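Local coordinates for periplasmic binding protein (Veillonella parvula, PDB 4MO9) that probably binds a solute, perhaps a ferric siderophore, in the periplasm and delivers it to an ABC transporter, at residues R30-K35 with G141-Y146; K36-V41 with P116-I121; E250-K255 with Q297-L302; P257-I262 with N307-S312. One frame throughout, in Å; residues are numbered along the deposited sequence.

Interaction 1: residues R30-K35 with G141-Y146; sequences RTVTLK and GIQTIY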
loop_
_atom_site.group_PDB
_atom_site.type_symbol
_atom_site.label_atom_id
_atom_site.label_comp_id
_atom_site.label_asym_id
_atom_site.label_seq_id
_atom_site.Cartn_x
_atom_site.Cartn_y
_atom_site.Cartn_z
ATOM N N ARG A 30 -17.336 11.113 11.167
ATOM C CA ARG A 30 -18.215 12.125 10.572
ATOM C C ARG A 30 -19.422 11.490 9.903
ATOM O O ARG A 30 -19.299 10.492 9.168
ATOM C CB ARG A 30 -17.471 12.996 9.550
ATOM C CG ARG A 30 -16.360 13.828 10.166
ATOM C CD ARG A 30 -15.477 14.478 9.093
ATOM N NE ARG A 30 -16.185 15.428 8.229
ATOM C CZ ARG A 30 -16.574 15.164 6.984
ATOM N NH1 ARG A 30 -16.371 13.964 6.455
ATOM N NH2 ARG A 30 -17.169 16.098 6.263
ATOM N N THR A 31 -20.587 12.073 10.166
ATOM C CA THR A 31 -21.812 11.645 9.523
ATOM C C THR A 31 -21.996 12.398 8.207
ATOM O O THR A 31 -22.239 13.614 8.183
ATOM C CB THR A 31 -23.021 11.877 10.441
ATOM O OG1 THR A 31 -22.866 11.083 11.630
ATOM C CG2 THR A 31 -24.296 11.465 9.734
ATOM N N VAL A 32 -21.889 11.664 7.107
ATOM C CA VAL A 32 -21.923 12.268 5.777
ATOM C C VAL A 32 -23.148 11.756 5.015
ATOM O O VAL A 32 -23.391 10.548 4.960
ATOM C CB VAL A 32 -20.626 11.928 5.009
ATOM C CG1 VAL A 32 -20.646 12.539 3.617
ATOM C CG2 VAL A 32 -19.403 12.423 5.779
ATOM N N THR A 33 -23.922 12.665 4.431
ATOM C CA THR A 33 -25.163 12.281 3.774
ATOM C C THR A 33 -25.125 12.501 2.261
ATOM O O THR A 33 -24.821 13.614 1.804
ATOM C CB THR A 33 -26.344 13.078 4.345
ATOM O OG1 THR A 33 -26.378 12.907 5.769
ATOM C CG2 THR A 33 -27.656 12.588 3.741
ATOM N N LEU A 34 -25.450 11.458 1.493
ATOM C CA LEU A 34 -25.577 11.585 0.042
ATOM C C LEU A 34 -27.030 11.405 -0.373
ATOM O O LEU A 34 -27.750 10.598 0.220
ATOM C CB LEU A 34 -24.722 10.543 -0.677
ATOM C CG LEU A 34 -23.217 10.582 -0.406
ATOM C CD1 LEU A 34 -22.509 9.394 -1.053
ATOM C CD2 LEU A 34 -22.629 11.879 -0.921
ATOM N N LYS A 35 -27.445 12.133 -1.406
ATOM C CA LYS A 35 -28.812 12.048 -1.917
ATOM C C LYS A 35 -29.042 10.714 -2.637
ATOM O O LYS A 35 -30.161 10.211 -2.702
ATOM C CB LYS A 35 -29.074 13.204 -2.883
ATOM C CG LYS A 35 -28.872 14.593 -2.285
ATOM C CD LYS A 35 -28.672 15.658 -3.372
ATOM C CE LYS A 35 -29.610 15.458 -4.557
ATOM N NZ LYS A 35 -29.523 16.584 -5.546
ATOM N N GLY A 141 -20.992 22.177 -2.604
ATOM C CA GLY A 141 -21.925 21.100 -2.314
ATOM C C GLY A 141 -21.329 19.714 -2.502
ATOM O O GLY A 141 -22.063 18.720 -2.600
ATOM N N ILE A 142 -20.002 19.634 -2.553
ATOM C CA ILE A 142 -19.318 18.353 -2.724
ATOM C C ILE A 142 -19.040 17.716 -1.359
ATOM O O ILE A 142 -18.537 18.386 -0.448
ATOM C CB ILE A 142 -17.993 18.538 -3.500
ATOM C CG1 ILE A 142 -18.283 19.156 -4.877
ATOM C CG2 ILE A 142 -17.242 17.222 -3.635
ATOM C CD1 ILE A 142 -17.114 19.920 -5.472
ATOM N N GLN A 143 -19.350 16.428 -1.215
ATOM C CA GLN A 143 -19.184 15.756 0.076
ATOM C C GLN A 143 -17.775 15.223 0.267
ATOM O O GLN A 143 -17.144 14.767 -0.690
ATOM C CB GLN A 143 -20.212 14.632 0.240
ATOM C CG GLN A 143 -21.651 15.119 0.045
ATOM C CD GLN A 143 -21.979 16.298 0.939
ATOM O OE1 GLN A 143 -21.863 16.215 2.166
ATOM N NE2 GLN A 143 -22.379 17.414 0.329
ATOM N N THR A 144 -17.290 15.269 1.505
ATOM C CA THR A 144 -15.972 14.725 1.837
ATOM C C THR A 144 -16.166 13.465 2.689
ATOM O O THR A 144 -16.973 13.469 3.639
ATOM C CB THR A 144 -15.153 15.743 2.653
ATOM O OG1 THR A 144 -14.879 16.905 1.850
ATOM C CG2 THR A 144 -13.851 15.130 3.141
ATOM N N ILE A 145 -15.452 12.391 2.352
ATOM C CA ILE A 145 -15.476 11.170 3.153
ATOM C C ILE A 145 -14.046 10.771 3.505
ATOM O O ILE A 145 -13.245 10.450 2.612
ATOM C CB ILE A 145 -16.202 10.017 2.413
ATOM C CG1 ILE A 145 -17.684 10.376 2.209
ATOM C CG2 ILE A 145 -16.101 8.725 3.188
ATOM C CD1 ILE A 145 -18.500 9.237 1.556
ATOM N N TYR A 146 -13.698 10.798 4.792
ATOM C CA TYR A 146 -12.313 10.442 5.183
ATOM C C TYR A 146 -12.134 8.935 5.298
ATOM O O TYR A 146 -13.015 8.242 5.803
ATOM C CB TYR A 146 -11.923 11.123 6.499
ATOM C CG TYR A 146 -11.836 12.628 6.358
ATOM C CD1 TYR A 146 -10.972 13.202 5.426
ATOM C CD2 TYR A 146 -12.610 13.469 7.143
ATOM C CE1 TYR A 146 -10.892 14.574 5.281
ATOM C CE2 TYR A 146 -12.537 14.846 7.002
ATOM C CZ TYR A 146 -11.672 15.386 6.069
ATOM O OH TYR A 146 -11.592 16.752 5.919
HETATM O O HOH W 1 -18.602 16.563 3.665
HETATM O O HOH W 2 -23.069 15.381 4.178
#
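Arg30 reaches across to Thr144 through a bend at chi3 (63°), which turns NE out of the line of the extended CG-CD chain. Arg30 NH1 then gives a nearly straight bond, 2.9 Å, to Thr144 O, which lies in the guanidinium plane, although the donor stands above the carbonyl plane. NH2 holds a water that also accepts from Thr144 N, and so both backbone polar atoms of Thr144 are tied to the arginine. Further back, Arg30 CD touches the edge of the Tyr146 ring at CD2 (3.6 Å). The ring plane is turned 65° from the guanidinium, with CE2 over one guanidinium face. Beside this, Val32 CG1 packs on Ile145 CG1 at 3.9 Å, and Leu34 CD2 packs against Gln143 CG at 3.5 Å, these two side chains running in opposite senses. A second water accepts from Thr33 N and lies unusually close to Gln143 OE1. Strands 31-34 and 143-146 belong to different sheets, their axes 7.7 Å apart, beyond beta-pairing distance. Side chains and the first water therefore do the joining. Asp26, salt-bridged to NH1 and accepting from Tyr146 N, probably balances the arginine's charge and polarises its N-H groups.

Interaction 2: residues K36-V41 with P116-I121; sequences KPAERV and PDVIFI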
loop_
_atom_site.group_PDB
_atom_site.type_symbol
_atom_site.label_atom_id
_atom_site.label_comp_id
_atom_site.label_asym_id
_atom_site.label_seq_id
_atom_site.Cartn_x
_atom_site.Cartn_y
_atom_site.Cartn_z
ATOM N N LYS A 36 -27.964 10.147 -3.175
ATOM C CA LYS A 36 -28.032 8.926 -3.974
ATOM C C LYS A 36 -26.608 8.390 -4.067
ATOM O O LYS A 36 -25.673 9.096 -3.680
ATOM C CB LYS A 36 -28.576 9.245 -5.369
ATOM C CG LYS A 36 -27.633 10.106 -6.194
ATOM C CD LYS A 36 -28.160 10.366 -7.607
ATOM C CE LYS A 36 -27.234 11.347 -8.333
ATOM N NZ LYS A 36 -27.411 11.344 -9.816
ATOM N N PRO A 37 -26.428 7.147 -4.564
ATOM C CA PRO A 37 -25.061 6.613 -4.643
ATOM C C PRO A 37 -24.129 7.503 -5.471
ATOM O O PRO A 37 -24.550 8.041 -6.495
ATOM C CB PRO A 37 -25.255 5.273 -5.351
ATOM C CG PRO A 37 -26.627 4.842 -4.962
ATOM C CD PRO A 37 -27.436 6.125 -4.918
ATOM N N ALA A 38 -22.886 7.657 -5.020
ATOM C CA ALA A 38 -21.896 8.477 -5.715
ATOM C C ALA A 38 -21.643 7.946 -7.126
ATOM O O ALA A 38 -21.509 6.737 -7.327
ATOM C CB ALA A 38 -20.604 8.476 -4.933
ATOM N N GLU A 39 -21.570 8.836 -8.110
ATOM C CA GLU A 39 -21.222 8.386 -9.456
ATOM C C GLU A 39 -20.337 9.404 -10.169
ATOM O O GLU A 39 -20.059 9.275 -11.369
ATOM C CB GLU A 39 -22.479 8.044 -10.268
ATOM C CG GLU A 39 -23.374 9.219 -10.581
ATOM C CD GLU A 39 -24.710 8.800 -11.197
ATOM O OE1 GLU A 39 -25.745 9.364 -10.785
ATOM O OE2 GLU A 39 -24.729 7.920 -12.093
ATOM N N ARG A 40 -19.889 10.410 -9.417
ATOM C CA ARG A 40 -18.935 11.394 -9.923
ATOM C C ARG A 40 -17.843 11.671 -8.888
ATOM O O ARG A 40 -17.727 12.784 -8.349
ATOM C CB ARG A 40 -19.653 12.677 -10.354
ATOM C CG ARG A 40 -20.591 12.447 -11.525
ATOM C CD ARG A 40 -21.242 13.733 -12.002
ATOM N NE ARG A 40 -20.283 14.596 -12.685
ATOM C CZ ARG A 40 -19.836 14.385 -13.920
ATOM N NH1 ARG A 40 -20.249 13.326 -14.611
ATOM N NH2 ARG A 40 -18.966 15.227 -14.464
ATOM N N VAL A 41 -17.037 10.643 -8.621
ATOM C CA VAL A 41 -15.990 10.717 -7.613
ATOM C C VAL A 41 -14.753 11.446 -8.164
ATOM O O VAL A 41 -14.413 11.275 -9.339
ATOM C CB VAL A 41 -15.599 9.287 -7.160
ATOM C CG1 VAL A 41 -14.468 9.313 -6.126
ATOM C CG2 VAL A 41 -16.825 8.534 -6.605
ATOM N N PRO A 116 -18.456 17.147 -9.237
ATOM C CA PRO A 116 -18.337 15.848 -8.575
ATOM C C PRO A 116 -19.330 15.757 -7.437
ATOM O O PRO A 116 -19.885 16.796 -7.042
ATOM C CB PRO A 116 -16.920 15.874 -8.016
ATOM C CG PRO A 116 -16.642 17.322 -7.745
ATOM C CD PRO A 116 -17.467 18.124 -8.732
ATOM N N ASP A 117 -19.567 14.553 -6.922
ATOM C CA ASP A 117 -20.473 14.423 -5.789
ATOM C C ASP A 117 -19.739 14.067 -4.503
ATOM O O ASP A 117 -20.162 14.473 -3.417
ATOM C CB ASP A 117 -21.663 13.480 -6.071
ATOM C CG ASP A 117 -21.260 12.186 -6.772
ATOM O OD1 ASP A 117 -20.063 11.807 -6.736
ATOM O OD2 ASP A 117 -22.164 11.529 -7.353
ATOM N N VAL A 118 -18.637 13.332 -4.615
ATOM C CA VAL A 118 -17.867 12.977 -3.426
ATOM C C VAL A 118 -16.366 12.909 -3.707
ATOM O O VAL A 118 -15.934 12.524 -4.803
ATOM C CB VAL A 118 -18.352 11.638 -2.803
ATOM C CG1 VAL A 118 -18.009 10.497 -3.698
ATOM C CG2 VAL A 118 -17.701 11.398 -1.448
ATOM N N ILE A 119 -15.573 13.296 -2.716
ATOM C CA ILE A 119 -14.132 13.086 -2.773
ATOM C C ILE A 119 -13.728 12.327 -1.517
ATOM O O ILE A 119 -14.135 12.708 -0.412
ATOM C CB ILE A 119 -13.377 14.437 -2.898
ATOM C CG1 ILE A 119 -11.871 14.232 -2.868
ATOM C CG2 ILE A 119 -13.769 15.407 -1.797
ATOM C CD1 ILE A 119 -11.134 15.518 -3.150
ATOM N N PHE A 120 -12.985 11.231 -1.688
ATOM C CA PHE A 120 -12.461 10.463 -0.559
ATOM C C PHE A 120 -11.055 10.956 -0.246
ATOM O O PHE A 120 -10.196 11.049 -1.143
ATOM C CB PHE A 120 -12.428 8.956 -0.863
ATOM C CG PHE A 120 -13.775 8.372 -1.199
ATOM C CD1 PHE A 120 -14.648 7.960 -0.187
ATOM C CD2 PHE A 120 -14.179 8.245 -2.523
ATOM C CE1 PHE A 120 -15.901 7.429 -0.489
ATOM C CE2 PHE A 120 -15.453 7.712 -2.836
ATOM C CZ PHE A 120 -16.307 7.304 -1.821
ATOM N N ILE A 121 -10.813 11.272 1.022
ATOM C CA ILE A 121 -9.524 11.839 1.420
ATOM C C ILE A 121 -8.881 11.005 2.512
ATOM O O ILE A 121 -9.472 10.812 3.572
ATOM C CB ILE A 121 -9.693 13.281 1.937
ATOM C CG1 ILE A 121 -10.222 14.186 0.821
ATOM C CG2 ILE A 121 -8.351 13.820 2.479
ATOM C CD1 ILE A 121 -9.165 14.520 -0.264
#
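Val118 CG1 is at the apolar centre, 3.5 Å from Ala38 CB and 3.7 Å from Val41 CG2; the two valines run alongside one another in the same sense. Val41 CG1 extends the patch to the edge of the Phe120 ring, meeting CD2 at 3.8 Å. Helix 154-168 covers this ring through Ile164 and Ala167. Moving outward, Val41 CA makes a CA-H...O contact with Val118 O, and then the polar rim begins at Asp117. Its CG sits between its own backbone N and carbonyl carbon (chi1 45°), which brings CG up to the backbone of Glu39 and Arg40. Asp117 OD2 takes Glu39 N on its syn lone pair, 2.9 Å and nearly straight. Asp117 OD1 takes Arg40 N at 3.0 Å, more bent and out of the carboxylate plane. In return Asp117 N donates to Arg40 O (2.9 Å). At the outer edge Lys36 NZ and Glu39 OE1 form a salt bridge, while Arg40 turns NE and NH2 to the carbonyls of Asn115 and Leu114. The contact brings the loop before strand 41-42 against the start of strand 118-122 in the N-terminal parallel sheet. The two N-H groups on one carboxylate, with Lys36 not far off, would favour the ionised form of Asp117, an effect partly offset by the close Arg40 O and the Glu39 carboxylate, and they hold the 39-40 backbone as the chain enters the sheet.

Interaction 3: residues E250-K255 with Q297-L302; sequences EFVLEK and QGWSDL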
loop_
_atom_site.group_PDB
_atom_site.type_symbol
_atom_site.label_atom_id
_atom_site.label_comp_id
_atom_site.label_asym_id
_atom_site.label_seq_id
_atom_site.Cartn_x
_atom_site.Cartn_y
_atom_site.Cartn_z
ATOM N N GLU A 250 27.346 0.968 8.896
ATOM C CA GLU A 250 28.041 0.295 9.994
ATOM C C GLU A 250 27.075 -0.292 11.024
ATOM O O GLU A 250 27.380 -1.291 11.673
ATOM C CB GLU A 250 29.011 1.254 10.695
ATOM C CG GLU A 250 30.028 1.936 9.779
ATOM C CD GLU A 250 29.417 3.068 8.961
ATOM O OE1 GLU A 250 29.977 3.401 7.894
ATOM O OE2 GLU A 250 28.374 3.620 9.383
ATOM N N PHE A 251 25.916 0.344 11.171
ATOM C CA PHE A 251 24.882 -0.111 12.096
ATOM C C PHE A 251 24.455 -1.540 11.754
ATOM O O PHE A 251 24.338 -2.390 12.641
ATOM C CB PHE A 251 23.683 0.845 12.026
ATOM C CG PHE A 251 22.632 0.615 13.083
ATOM C CD1 PHE A 251 21.500 -0.143 12.803
ATOM C CD2 PHE A 251 22.747 1.200 14.338
ATOM C CE1 PHE A 251 20.515 -0.338 13.771
ATOM C CE2 PHE A 251 21.771 1.009 15.307
ATOM C CZ PHE A 251 20.654 0.240 15.025
ATOM N N VAL A 252 24.240 -1.811 10.468
ATOM C CA VAL A 252 23.780 -3.130 10.038
ATOM C C VAL A 252 24.822 -4.226 10.307
ATOM O O VAL A 252 24.478 -5.314 10.776
ATOM C CB VAL A 252 23.341 -3.137 8.554
ATOM C CG1 VAL A 252 22.938 -4.534 8.120
ATOM C CG2 VAL A 252 22.163 -2.182 8.333
ATOM N N LEU A 253 26.091 -3.933 10.027
ATOM C CA LEU A 253 27.163 -4.891 10.283
ATOM C C LEU A 253 27.249 -5.255 11.770
ATOM O O LEU A 253 27.438 -6.425 12.119
ATOM C CB LEU A 253 28.507 -4.348 9.781
ATOM C CG LEU A 253 28.584 -3.965 8.298
ATOM C CD1 LEU A 253 29.957 -3.418 7.918
ATOM C CD2 LEU A 253 28.236 -5.148 7.419
ATOM N N GLU A 254 27.100 -4.257 12.639
ATOM C CA GLU A 254 27.219 -4.465 14.082
ATOM C C GLU A 254 26.034 -5.247 14.645
ATOM O O GLU A 254 26.197 -6.111 15.509
ATOM C CB GLU A 254 27.343 -3.120 14.797
ATOM C CG GLU A 254 28.581 -2.318 14.405
ATOM C CD GLU A 254 28.567 -0.902 14.964
ATOM O OE1 GLU A 254 27.470 -0.299 15.044
ATOM O OE2 GLU A 254 29.654 -0.396 15.317
ATOM N N LYS A 255 24.837 -4.931 14.163
ATOM C CA LYS A 255 23.634 -5.608 14.633
ATOM C C LYS A 255 23.540 -7.039 14.119
ATOM O O LYS A 255 23.015 -7.909 14.814
ATOM C CB LYS A 255 22.375 -4.830 14.238
ATOM C CG LYS A 255 22.142 -3.572 15.059
ATOM C CD LYS A 255 22.127 -3.891 16.548
ATOM C CE LYS A 255 21.648 -2.702 17.368
ATOM N NZ LYS A 255 22.535 -1.523 17.186
ATOM N N GLN A 297 29.835 -3.560 1.285
ATOM C CA GLN A 297 30.933 -3.945 2.166
ATOM C C GLN A 297 30.464 -4.772 3.367
ATOM O O GLN A 297 29.592 -4.350 4.127
ATOM C CB GLN A 297 31.706 -2.699 2.622
ATOM C CG GLN A 297 32.758 -2.949 3.699
ATOM C CD GLN A 297 33.981 -2.061 3.545
ATOM O OE1 GLN A 297 34.279 -1.577 2.450
ATOM N NE2 GLN A 297 34.706 -1.853 4.641
ATOM N N GLY A 298 31.018 -5.972 3.502
ATOM C CA GLY A 298 30.731 -6.821 4.643
ATOM C C GLY A 298 29.450 -7.637 4.580
ATOM O O GLY A 298 29.278 -8.554 5.381
ATOM N N TRP A 299 28.547 -7.322 3.652
ATOM C CA TRP A 299 27.254 -8.019 3.612
ATOM C C TRP A 299 27.395 -9.519 3.342
ATOM O O TRP A 299 26.587 -10.311 3.825
ATOM C CB TRP A 299 26.286 -7.378 2.610
ATOM C CG TRP A 299 25.532 -6.212 3.180
ATOM C CD1 TRP A 299 26.043 -5.214 3.963
ATOM C CD2 TRP A 299 24.132 -5.936 3.039
ATOM N NE1 TRP A 299 25.051 -4.326 4.300
ATOM C CE2 TRP A 299 23.866 -4.748 3.755
ATOM C CE3 TRP A 299 23.078 -6.569 2.370
ATOM C CZ2 TRP A 299 22.593 -4.182 3.821
ATOM C CZ3 TRP A 299 21.801 -6.007 2.444
ATOM C CH2 TRP A 299 21.574 -4.822 3.160
ATOM N N SER A 300 28.439 -9.899 2.601
ATOM C CA SER A 300 28.703 -11.296 2.275
ATOM C C SER A 300 28.841 -12.128 3.539
ATOM O O SER A 300 28.553 -13.327 3.542
ATOM C CB SER A 300 30.007 -11.417 1.466
ATOM O OG SER A 300 29.744 -11.702 0.105
ATOM N N ASP A 301 29.307 -11.476 4.603
ATOM C CA ASP A 301 29.606 -12.134 5.872
ATOM C C ASP A 301 28.464 -11.973 6.866
ATOM O O ASP A 301 28.565 -12.419 8.008
ATOM C CB ASP A 301 30.876 -11.543 6.482
ATOM C CG ASP A 301 32.101 -11.771 5.620
ATOM O OD1 ASP A 301 32.241 -12.877 5.056
ATOM O OD2 ASP A 301 32.931 -10.841 5.513
ATOM N N LEU A 302 27.391 -11.315 6.442
ATOM C CA LEU A 302 26.232 -11.124 7.316
ATOM C C LEU A 302 25.495 -12.434 7.567
ATOM O O LEU A 302 25.266 -13.222 6.639
ATOM C CB LEU A 302 25.255 -10.090 6.735
ATOM C CG LEU A 302 25.646 -8.617 6.889
ATOM C CD1 LEU A 302 24.615 -7.691 6.253
ATOM C CD2 LEU A 302 25.841 -8.270 8.352
#
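Leu253 and Gly298 make the closest backbone approach here, their CA atoms 6.9 Å apart, where the short helix 249-255 meets the 3-10 turn 299-301 in the C-terminal alpha/beta lobe of this periplasmic binding protein. The helix runs regularly through its end, with Lys255 N bonded to Phe251 O. In the partner segment the chain passes Gly298 with a positive phi of 82° and then tightens at once: Asp301 N bonds to Gly298 O and Leu302 N to Trp299 O (2.9 Å). Leu302 takes up the N-cap position of helix 303-306. Between the two segments the contact is purely one of packing. Leu253 CD2 does most of the touching. Leu253 CD2 lies 3.6 Å from Gln297 O and about as close to Gly298 C (4.0 Å) as to Leu302 CD2, and it also meets Trp299 CD1 at 4.1 Å. The glycine, with no side chain, lets this methyl come down onto the backbone. From the preceding residue, Val252 CG1, set anti to its backbone N (chi1 177°), meets Leu302 CD1 at 4.0 Å, the two side chains crossing at about a right angle. Val252 CG1 is 4.3 Å from Trp299 CZ2. Inward, Trp299 and Leu302 both rest on Ile260 of strand 259-263, and Tyr203 of strand 201-206 touches Val252 and Trp299, so the contact closes over one side of the sheet. Within the 297-302 segment, Leu302 CD1 sits over one face of the Trp299 ring, 3.5 Å above its plane and displaced toward the rim.

Interaction 4: residues P257-I262 with N307-S312; sequences PDIIMI and NKQVYS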
loop_
_atom_site.group_PDB
_atom_site.type_symbol
_atom_site.label_atom_id
_atom_site.label_comp_id
_atom_site.label_asym_id
_atom_site.label_seq_id
_atom_site.Cartn_x
_atom_site.Cartn_y
_atom_site.Cartn_z
ATOM N N PRO A 257 21.632 -8.639 11.718
ATOM C CA PRO A 257 20.241 -9.057 11.942
ATOM C C PRO A 257 19.943 -10.479 11.454
ATOM O O PRO A 257 20.610 -10.968 10.528
ATOM C CB PRO A 257 19.439 -8.036 11.130
ATOM C CG PRO A 257 20.383 -7.615 10.026
ATOM C CD PRO A 257 21.754 -7.615 10.661
ATOM N N ASP A 258 18.960 -11.131 12.076
ATOM C CA ASP A 258 18.527 -12.463 11.650
ATOM C C ASP A 258 17.987 -12.444 10.219
ATOM O O ASP A 258 18.185 -13.392 9.456
ATOM C CB ASP A 258 17.430 -12.997 12.580
ATOM C CG ASP A 258 17.937 -13.301 13.988
ATOM O OD1 ASP A 258 19.060 -13.836 14.130
ATOM O OD2 ASP A 258 17.197 -13.007 14.953
ATOM N N ILE A 259 17.301 -11.357 9.868
ATOM C CA ILE A 259 16.580 -11.261 8.603
ATOM C C ILE A 259 16.819 -9.876 7.979
ATOM O O ILE A 259 16.939 -8.881 8.695
ATOM C CB ILE A 259 15.058 -11.513 8.839
ATOM C CG1 ILE A 259 14.829 -12.959 9.306
ATOM C CG2 ILE A 259 14.216 -11.202 7.595
ATOM C CD1 ILE A 259 13.422 -13.226 9.833
ATOM N N ILE A 260 16.938 -9.828 6.653
ATOM C CA ILE A 260 17.026 -8.565 5.914
ATOM C C ILE A 260 15.883 -8.577 4.903
ATOM O O ILE A 260 15.645 -9.598 4.245
ATOM C CB ILE A 260 18.373 -8.438 5.150
ATOM C CG1 ILE A 260 19.543 -8.196 6.113
ATOM C CG2 ILE A 260 18.316 -7.300 4.125
ATOM C CD1 ILE A 260 20.947 -8.265 5.430
HETATM N N MSE A 261 15.160 -7.468 4.786
HETATM C CA MSE A 261 14.141 -7.361 3.749
HETATM C C MSE A 261 14.323 -6.044 3.008
HETATM O O MSE A 261 14.303 -4.970 3.631
HETATM C CB MSE A 261 12.737 -7.461 4.352
HETATM C CG MSE A 261 11.660 -7.710 3.304
HETATM SE SE MSE A 261 9.865 -7.814 4.071
HETATM C CE MSE A 261 10.294 -9.157 5.434
ATOM N N ILE A 262 14.541 -6.134 1.693
ATOM C CA ILE A 262 14.734 -4.958 0.844
ATOM C C ILE A 262 13.479 -4.716 0.010
ATOM O O ILE A 262 13.105 -5.576 -0.788
ATOM C CB ILE A 262 15.913 -5.154 -0.137
ATOM C CG1 ILE A 262 17.181 -5.600 0.602
ATOM C CG2 ILE A 262 16.153 -3.876 -0.945
ATOM C CD1 ILE A 262 17.743 -4.558 1.555
ATOM N N ASN A 307 22.734 -17.295 5.881
ATOM C CA ASN A 307 21.627 -18.213 6.161
ATOM C C ASN A 307 20.479 -18.098 5.166
ATOM O O ASN A 307 19.436 -18.717 5.358
ATOM C CB ASN A 307 21.071 -17.998 7.577
ATOM C CG ASN A 307 22.117 -18.197 8.653
ATOM O OD1 ASN A 307 23.094 -18.919 8.459
ATOM N ND2 ASN A 307 21.916 -17.549 9.799
ATOM N N LYS A 308 20.680 -17.304 4.118
ATOM C CA LYS A 308 19.656 -17.083 3.105
ATOM C C LYS A 308 18.385 -16.573 3.779
ATOM O O LYS A 308 17.312 -17.161 3.630
ATOM C CB LYS A 308 19.383 -18.365 2.305
ATOM C CG LYS A 308 20.630 -18.949 1.603
ATOM C CD LYS A 308 21.090 -18.066 0.441
ATOM C CE LYS A 308 22.281 -18.671 -0.303
ATOM N NZ LYS A 308 22.545 -17.963 -1.593
ATOM N N GLN A 309 18.522 -15.498 4.547
ATOM C CA GLN A 309 17.369 -14.865 5.171
ATOM C C GLN A 309 17.208 -13.451 4.625
ATOM O O GLN A 309 16.966 -12.499 5.380
ATOM C CB GLN A 309 17.505 -14.860 6.696
ATOM C CG GLN A 309 17.480 -16.257 7.309
ATOM C CD GLN A 309 16.131 -16.934 7.149
ATOM O OE1 GLN A 309 15.089 -16.283 7.189
ATOM N NE2 GLN A 309 16.146 -18.249 6.967
ATOM N N VAL A 310 17.341 -13.338 3.301
ATOM C CA VAL A 310 17.170 -12.077 2.582
ATOM C C VAL A 310 15.909 -12.153 1.723
ATOM O O VAL A 310 15.777 -13.051 0.870
ATOM C CB VAL A 310 18.384 -11.760 1.688
ATOM C CG1 VAL A 310 18.163 -10.452 0.937
ATOM C CG2 VAL A 310 19.641 -11.680 2.526
ATOM N N TYR A 311 15.001 -11.204 1.951
ATOM C CA TYR A 311 13.671 -11.201 1.349
ATOM C C TYR A 311 13.377 -9.858 0.701
ATOM O O TYR A 311 14.140 -8.907 0.858
ATOM C CB TYR A 311 12.611 -11.454 2.428
ATOM C CG TYR A 311 12.772 -12.777 3.124
ATOM C CD1 TYR A 311 13.670 -12.929 4.176
ATOM C CD2 TYR A 311 12.044 -13.879 2.721
ATOM C CE1 TYR A 311 13.839 -14.155 4.808
ATOM C CE2 TYR A 311 12.202 -15.110 3.349
ATOM C CZ TYR A 311 13.102 -15.239 4.387
ATOM O OH TYR A 311 13.250 -16.448 5.016
ATOM N N SER A 312 12.255 -9.780 -0.012
ATOM C CA SER A 312 11.819 -8.528 -0.622
ATOM C C SER A 312 10.307 -8.556 -0.800
ATOM O O SER A 312 9.754 -9.578 -1.207
ATOM C CB SER A 312 12.510 -8.339 -1.985
ATOM O OG SER A 312 12.053 -7.142 -2.612
HETATM O O HOH W 3 19.647 -15.740 10.079
#
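Two neighbouring parallel strands of the C-terminal lobe's sheet meet here, 259-262 and 310-312, joined in the chain by a beta-alpha-beta crossover through helix 282-295 and the short helix 303-306. Their directions differ by 29°, the twist of the sheet. The ladder starts with Ile260 N to Gln309 O (3.0 Å), continues with Tyr311 N to Ile260 O (2.9 Å), and then Ile262 N donates to Tyr311 O. At the far end a side chain adds to it: Ser312 OG, anti to its backbone N (chi1 178°), donates to Ile262 O at 2.6 Å, almost straight along the carbonyl bond. On one face Ile260 and Val310 lie side by side; on the other are Tyr311 and Met261, a selenomethionine, with Met261 CG 4.0 Å from Tyr311 CB. Ile259 CG2 comes up to Tyr311 CD1 at 3.9 Å, the two side chains passing at a slant. Tyr311 OH donates to Gln309 OE1 (2.9 Å), standing above the plane of the amide, and this fixes the glutamine end beside Ile259 CG1. At the entry to the strands, a water donates to Asp258 O and accepts from Asn307 ND2. Asp258 itself turns its carboxylate to Lys303. Around the pair, strand 201-206 pairs with the other edge of 259-263, and strand 365-367 flanks 310-313, with His367 stacked on Tyr311. Helix 324-334 covers the Met261 and Tyr311 face, while Leu289 of helix 282-295 packs against Val310, Ile262 and Ser312.

How the interactions relate
From the N terminus, interaction 1 opens first at 30-35 and interaction 2 at 36-41; interaction 2 closes at 116-121, before interaction 1 closes at 141-146, and is thus nested within it. Both reach neighbouring strands, 118-122 and 143-147, of the N-terminal parallel sheet; interaction 1 adds the small antiparallel sheet. The chain then runs through the long helix 171-194 to the other lobe. There interaction 3, from 250-255 to 297-302, sets helix 249-255 against the loop before helix 303-306, and interaction 4, from 257-262 to 307-312, pairs strands 259-263 and 310-313 of the second lobe's sheet. The two cross, and they touch at Ile260 and at Pro257, among other points.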